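Local structure of periplasmic binding protein (Roseiflexus sp. RS-1, 5GJ3) at residues 93-105 with 244-256. The protein binds two heme molecules in the periplasm and probably hands them on to a membrane transporter for bacterial heme uptake. Residues are numbered along the deposited sequence; the frame is centred on the assembly and turned at random.
Sequences ADPPSLDAPQQKI and LGMGPRTGQALTD. With ZN (zinc ion), chain D; ZN (zinc ion), chain G.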
loop_
_atom_site.group_PDB
_atom_site.type_symbol
_atom_site.label_atom_id
_atom_site.label_comp_id
_atom_site.label_asym_id
_atom_site.label_seq_id
_atom_site.Cartn_x
_atom_site.Cartn_y
_atom_site.Cartn_z
ATOM N N ALA A 93 12.687 5.870 -6.031
ATOM C CA ALA A 93 11.473 6.702 -5.835
ATOM C C ALA A 93 10.275 5.812 -5.587
ATOM O O ALA A 93 10.236 4.647 -6.030
ATOM C CB ALA A 93 11.216 7.595 -7.058
ATOM N N ASP A 94 9.268 6.351 -4.917
ATOM C CA ASP A 94 7.984 5.626 -4.794
ATOM C C ASP A 94 6.817 6.607 -4.898
ATOM O O ASP A 94 6.156 6.832 -3.889
ATOM C CB ASP A 94 7.931 4.902 -3.435
ATOM C CG ASP A 94 6.735 3.929 -3.307
ATOM O OD1 ASP A 94 6.018 3.613 -4.318
ATOM O OD2 ASP A 94 6.534 3.478 -2.160
ATOM N N PRO A 95 6.598 7.219 -6.084
ATOM C CA PRO A 95 5.532 8.196 -6.329
ATOM C C PRO A 95 4.114 7.557 -6.168
ATOM O O PRO A 95 3.961 6.338 -6.318
ATOM C CB PRO A 95 5.785 8.604 -7.788
ATOM C CG PRO A 95 6.380 7.350 -8.408
ATOM C CD PRO A 95 7.349 6.941 -7.320
ATOM N N PRO A 96 3.090 8.374 -5.858
ATOM C CA PRO A 96 1.678 7.933 -5.890
ATOM C C PRO A 96 1.172 7.857 -7.346
ATOM O O PRO A 96 0.491 8.757 -7.819
ATOM C CB PRO A 96 0.969 9.035 -5.092
ATOM C CG PRO A 96 1.803 10.263 -5.372
ATOM C CD PRO A 96 3.225 9.765 -5.378
ATOM N N SER A 97 1.494 6.762 -8.036
ATOM C CA SER A 97 1.301 6.638 -9.463
ATOM C C SER A 97 1.138 5.134 -9.795
ATOM O O SER A 97 1.781 4.282 -9.138
ATOM C CB SER A 97 2.576 7.169 -10.120
ATOM O OG SER A 97 2.725 6.668 -11.423
ATOM N N LEU A 98 0.335 4.811 -10.814
ATOM C CA LEU A 98 0.233 3.442 -11.300
ATOM C C LEU A 98 1.479 2.990 -12.075
ATOM O O LEU A 98 1.575 1.841 -12.416
ATOM C CB LEU A 98 -1.010 3.226 -12.177
ATOM C CG LEU A 98 -2.310 3.132 -11.385
ATOM C CD1 LEU A 98 -3.414 2.874 -12.372
ATOM C CD2 LEU A 98 -2.257 2.024 -10.368
ATOM N N ASP A 99 2.405 3.897 -12.338
ATOM C CA ASP A 99 3.753 3.535 -12.819
ATOM C C ASP A 99 4.763 3.070 -11.730
ATOM O O ASP A 99 5.815 2.502 -12.064
ATOM C CB ASP A 99 4.363 4.746 -13.531
ATOM C CG ASP A 99 3.728 4.996 -14.871
ATOM O OD1 ASP A 99 3.143 4.048 -15.437
ATOM O OD2 ASP A 99 3.815 6.142 -15.362
ATOM N N ALA A 100 4.492 3.367 -10.459
ATOM C CA ALA A 100 5.395 2.942 -9.370
ATOM C C ALA A 100 5.674 1.405 -9.303
ATOM O O ALA A 100 6.835 1.021 -9.114
ATOM C CB ALA A 100 4.918 3.476 -8.009
ATOM N N PRO A 101 4.641 0.533 -9.460
ATOM C CA PRO A 101 4.919 -0.928 -9.390
ATOM C C PRO A 101 6.057 -1.329 -10.367
ATOM O O PRO A 101 7.070 -1.901 -9.955
ATOM C CB PRO A 101 3.565 -1.571 -9.793
ATOM C CG PRO A 101 2.569 -0.562 -9.290
ATOM C CD PRO A 101 3.197 0.786 -9.690
ATOM N N GLN A 102 5.902 -0.973 -11.628
ATOM C CA GLN A 102 6.904 -1.297 -12.672
ATOM C C GLN A 102 8.313 -0.684 -12.373
ATOM O O GLN A 102 9.362 -1.315 -12.547
ATOM C CB GLN A 102 6.314 -0.862 -14.024
ATOM C CG GLN A 102 7.266 -0.476 -15.135
ATOM C CD GLN A 102 7.926 0.908 -15.018
ATOM O OE1 GLN A 102 9.155 1.011 -15.134
ATOM N NE2 GLN A 102 7.123 1.973 -14.812
ATOM N N GLN A 103 8.321 0.572 -11.954
ATOM C CA GLN A 103 9.576 1.226 -11.618
ATOM C C GLN A 103 10.290 0.526 -10.445
ATOM O O GLN A 103 11.487 0.287 -10.503
ATOM C CB GLN A 103 9.254 2.671 -11.278
ATOM C CG GLN A 103 10.381 3.651 -11.344
ATOM C CD GLN A 103 9.807 5.020 -11.020
ATOM O OE1 GLN A 103 10.163 5.637 -10.017
ATOM N NE2 GLN A 103 8.811 5.440 -11.812
ATOM N N LYS A 104 9.557 0.178 -9.387
ATOM C CA LYS A 104 10.189 -0.471 -8.230
ATOM C C LYS A 104 10.666 -1.884 -8.571
ATOM O O LYS A 104 11.741 -2.360 -8.074
ATOM C CB LYS A 104 9.236 -0.489 -7.022
ATOM C CG LYS A 104 9.040 0.918 -6.417
ATOM C CD LYS A 104 8.114 0.887 -5.182
ATOM C CE LYS A 104 6.681 0.587 -5.483
ATOM N NZ LYS A 104 5.748 0.725 -4.279
ATOM N N ILE A 105 9.874 -2.551 -9.415
ATOM C CA ILE A 105 10.248 -3.913 -9.852
ATOM C C ILE A 105 11.555 -3.892 -10.637
ATOM O O ILE A 105 12.460 -4.684 -10.328
ATOM C CB ILE A 105 9.116 -4.615 -10.641
ATOM C CG1 ILE A 105 7.967 -4.994 -9.684
ATOM C CG2 ILE A 105 9.635 -5.867 -11.372
ATOM C CD1 ILE A 105 6.664 -5.179 -10.431
ATOM N N LEU A 244 -2.236 -0.508 -0.543
ATOM C CA LEU A 244 -1.456 0.725 -0.623
ATOM C C LEU A 244 0.031 0.576 -1.009
ATOM O O LEU A 244 0.689 1.591 -1.316
ATOM C CB LEU A 244 -1.554 1.468 0.717
ATOM C CG LEU A 244 -2.963 1.888 1.134
ATOM C CD1 LEU A 244 -2.836 2.495 2.524
ATOM C CD2 LEU A 244 -3.527 2.929 0.163
ATOM N N GLY A 245 0.534 -0.661 -1.025
ATOM C CA GLY A 245 1.935 -0.955 -1.436
ATOM C C GLY A 245 2.416 -0.599 -2.849
ATOM O O GLY A 245 3.631 -0.386 -3.051
ATOM N N MET A 246 1.514 -0.494 -3.828
ATOM C CA MET A 246 1.965 -0.175 -5.198
ATOM C C MET A 246 3.068 -1.149 -5.652
ATOM O O MET A 246 4.145 -0.778 -6.138
ATOM C CB MET A 246 2.363 1.298 -5.337
ATOM C CG MET A 246 1.141 2.228 -5.286
ATOM S SD MET A 246 -0.048 1.956 -6.642
ATOM C CE MET A 246 -0.944 3.507 -6.497
ATOM N N GLY A 247 2.778 -2.426 -5.437
ATOM C CA GLY A 247 3.738 -3.477 -5.691
ATOM C C GLY A 247 3.171 -4.469 -6.660
ATOM O O GLY A 247 2.314 -4.108 -7.463
ATOM N N PRO A 248 3.660 -5.733 -6.602
ATOM C CA PRO A 248 3.287 -6.709 -7.604
ATOM C C PRO A 248 1.787 -7.086 -7.583
ATOM O O PRO A 248 1.268 -7.547 -8.612
ATOM C CB PRO A 248 4.145 -7.942 -7.244
ATOM C CG PRO A 248 5.277 -7.401 -6.421
ATOM C CD PRO A 248 4.605 -6.297 -5.620
ATOM N N ARG A 249 1.113 -6.877 -6.448
ATOM C CA ARG A 249 -0.318 -7.193 -6.320
ATOM C C ARG A 249 -1.272 -6.043 -6.649
ATOM O O ARG A 249 -2.483 -6.152 -6.413
ATOM C CB ARG A 249 -0.614 -7.770 -4.921
ATOM C CG ARG A 249 0.012 -9.178 -4.739
ATOM C CD ARG A 249 -0.291 -9.678 -3.323
ATOM N NE ARG A 249 0.372 -8.809 -2.346
ATOM C CZ ARG A 249 0.038 -8.654 -1.066
ATOM N NH1 ARG A 249 -1.018 -9.255 -0.549
ATOM N NH2 ARG A 249 0.723 -7.819 -0.316
ATOM N N THR A 250 -0.740 -4.975 -7.246
ATOM C CA THR A 250 -1.521 -3.772 -7.509
ATOM C C THR A 250 -2.739 -4.034 -8.396
ATOM O O THR A 250 -3.830 -3.544 -8.099
ATOM C CB THR A 250 -0.664 -2.647 -8.132
ATOM O OG1 THR A 250 0.349 -2.310 -7.180
ATOM C CG2 THR A 250 -1.527 -1.355 -8.381
ATOM N N GLY A 251 -2.530 -4.797 -9.479
ATOM C CA GLY A 251 -3.570 -5.218 -10.368
ATOM C C GLY A 251 -4.620 -6.077 -9.658
ATOM O O GLY A 251 -5.793 -5.969 -9.948
ATOM N N GLN A 252 -4.203 -6.929 -8.737
ATOM C CA GLN A 252 -5.166 -7.765 -8.019
ATOM C C GLN A 252 -6.006 -6.872 -7.100
ATOM O O GLN A 252 -7.186 -7.064 -6.970
ATOM C CB GLN A 252 -4.425 -8.844 -7.215
ATOM C CG GLN A 252 -3.696 -9.852 -8.114
ATOM C CD GLN A 252 -2.602 -10.592 -7.357
ATOM O OE1 GLN A 252 -2.712 -10.808 -6.147
ATOM N NE2 GLN A 252 -1.523 -10.920 -8.037
ATOM N N ALA A 253 -5.384 -5.895 -6.449
ATOM C CA ALA A 253 -6.146 -5.022 -5.526
ATOM C C ALA A 253 -7.124 -4.125 -6.296
ATOM O O ALA A 253 -8.262 -3.938 -5.858
ATOM C CB ALA A 253 -5.208 -4.196 -4.620
ATOM N N LEU A 254 -6.695 -3.603 -7.455
ATOM C CA LEU A 254 -7.576 -2.835 -8.341
ATOM C C LEU A 254 -8.789 -3.613 -8.792
ATOM O O LEU A 254 -9.879 -3.047 -8.864
ATOM C CB LEU A 254 -6.858 -2.320 -9.589
ATOM C CG LEU A 254 -6.045 -1.075 -9.405
ATOM C CD1 LEU A 254 -5.344 -0.764 -10.751
ATOM C CD2 LEU A 254 -6.912 0.103 -8.914
ATOM N N THR A 255 -8.608 -4.910 -9.052
ATOM C CA THR A 255 -9.690 -5.779 -9.536
ATOM C C THR A 255 -10.699 -5.925 -8.374
ATOM O O THR A 255 -11.901 -5.840 -8.587
ATOM C CB THR A 255 -9.141 -7.200 -9.957
ATOM O OG1 THR A 255 -8.268 -7.087 -11.100
ATOM C CG2 THR A 255 -10.234 -8.203 -10.235
ATOM N N ASP A 256 -10.202 -6.161 -7.157
ATOM C CA ASP A 256 -11.141 -6.301 -6.024
ATOM C C ASP A 256 -11.920 -4.985 -5.848
ATOM O O ASP A 256 -13.140 -5.042 -5.626
ATOM C CB ASP A 256 -10.427 -6.656 -4.711
ATOM C CG ASP A 256 -9.789 -8.032 -4.746
ATOM O OD1 ASP A 256 -10.121 -8.846 -5.644
ATOM O OD2 ASP A 256 -8.920 -8.313 -3.879
HETATM ZN ZN ZN D . 7.400 2.069 -0.952
HETATM ZN ZN ZN G . -9.352 -10.706 -5.959
HETATM O O HOH W 1 -7.986 -9.780 -7.139
HETATM O O HOH W 2 -8.866 -11.073 -3.941
HETATM O O HOH W 3 7.483 2.321 0.980
#
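Lys104, on the first turns of helix 100-111, reaches the backbone of Gly245 and Met246 just after helix 240-244, where Gly245 touches a bound heme. The Lys104 side chain bends about CG-CD (chi3 -70°), bringing its CE within 3.0 Å of Met246 O. At the tip, Lys104 NZ donates to Gly245 O over 2.7 Å, in the plane of that carbonyl, and makes a weak bond to Met246 O. Lys104 NZ also forms a salt bridge with Asp94 OD1 (2.9 Å), met from above the carboxylate plane, and is hydrogen-bonded to Asp14.

Met246 CB lies 3.6 Å from Lys104 NZ and also packs against Ala100 CB and Pro101 CG. Beyond it, the bend at chi2 (-62°) takes Met246 SD and CE to Ser97 O, each 3.9 Å away. Positive phi at Met246 marks the break after the helix, and its carbonyl also receives a CA-H...O contact from Pro101. Further along, Thr250 OG1 donates to Gly247 O and abuts Pro101 CG, while Thr250 CG2 meets Leu98 CD2 at 4.0 Å. Leu98 and Leu254 close this apolar side tip to tip.

Asp94 OD2, together with Asp14 and Asp70, binds a zinc ion. With an alanine in place of Lys104, the Gly245 carbonyl would probably lose this donor, Asp94 OD1 its salt bridge and Asp14 a hydrogen bond. One lysine thus ties zinc-binding carboxylates to the carbonyls of the loop that touches heme, next to an apolar patch of Leu98, Met246, Thr250 and Leu254 where the loops meet helix 250-267.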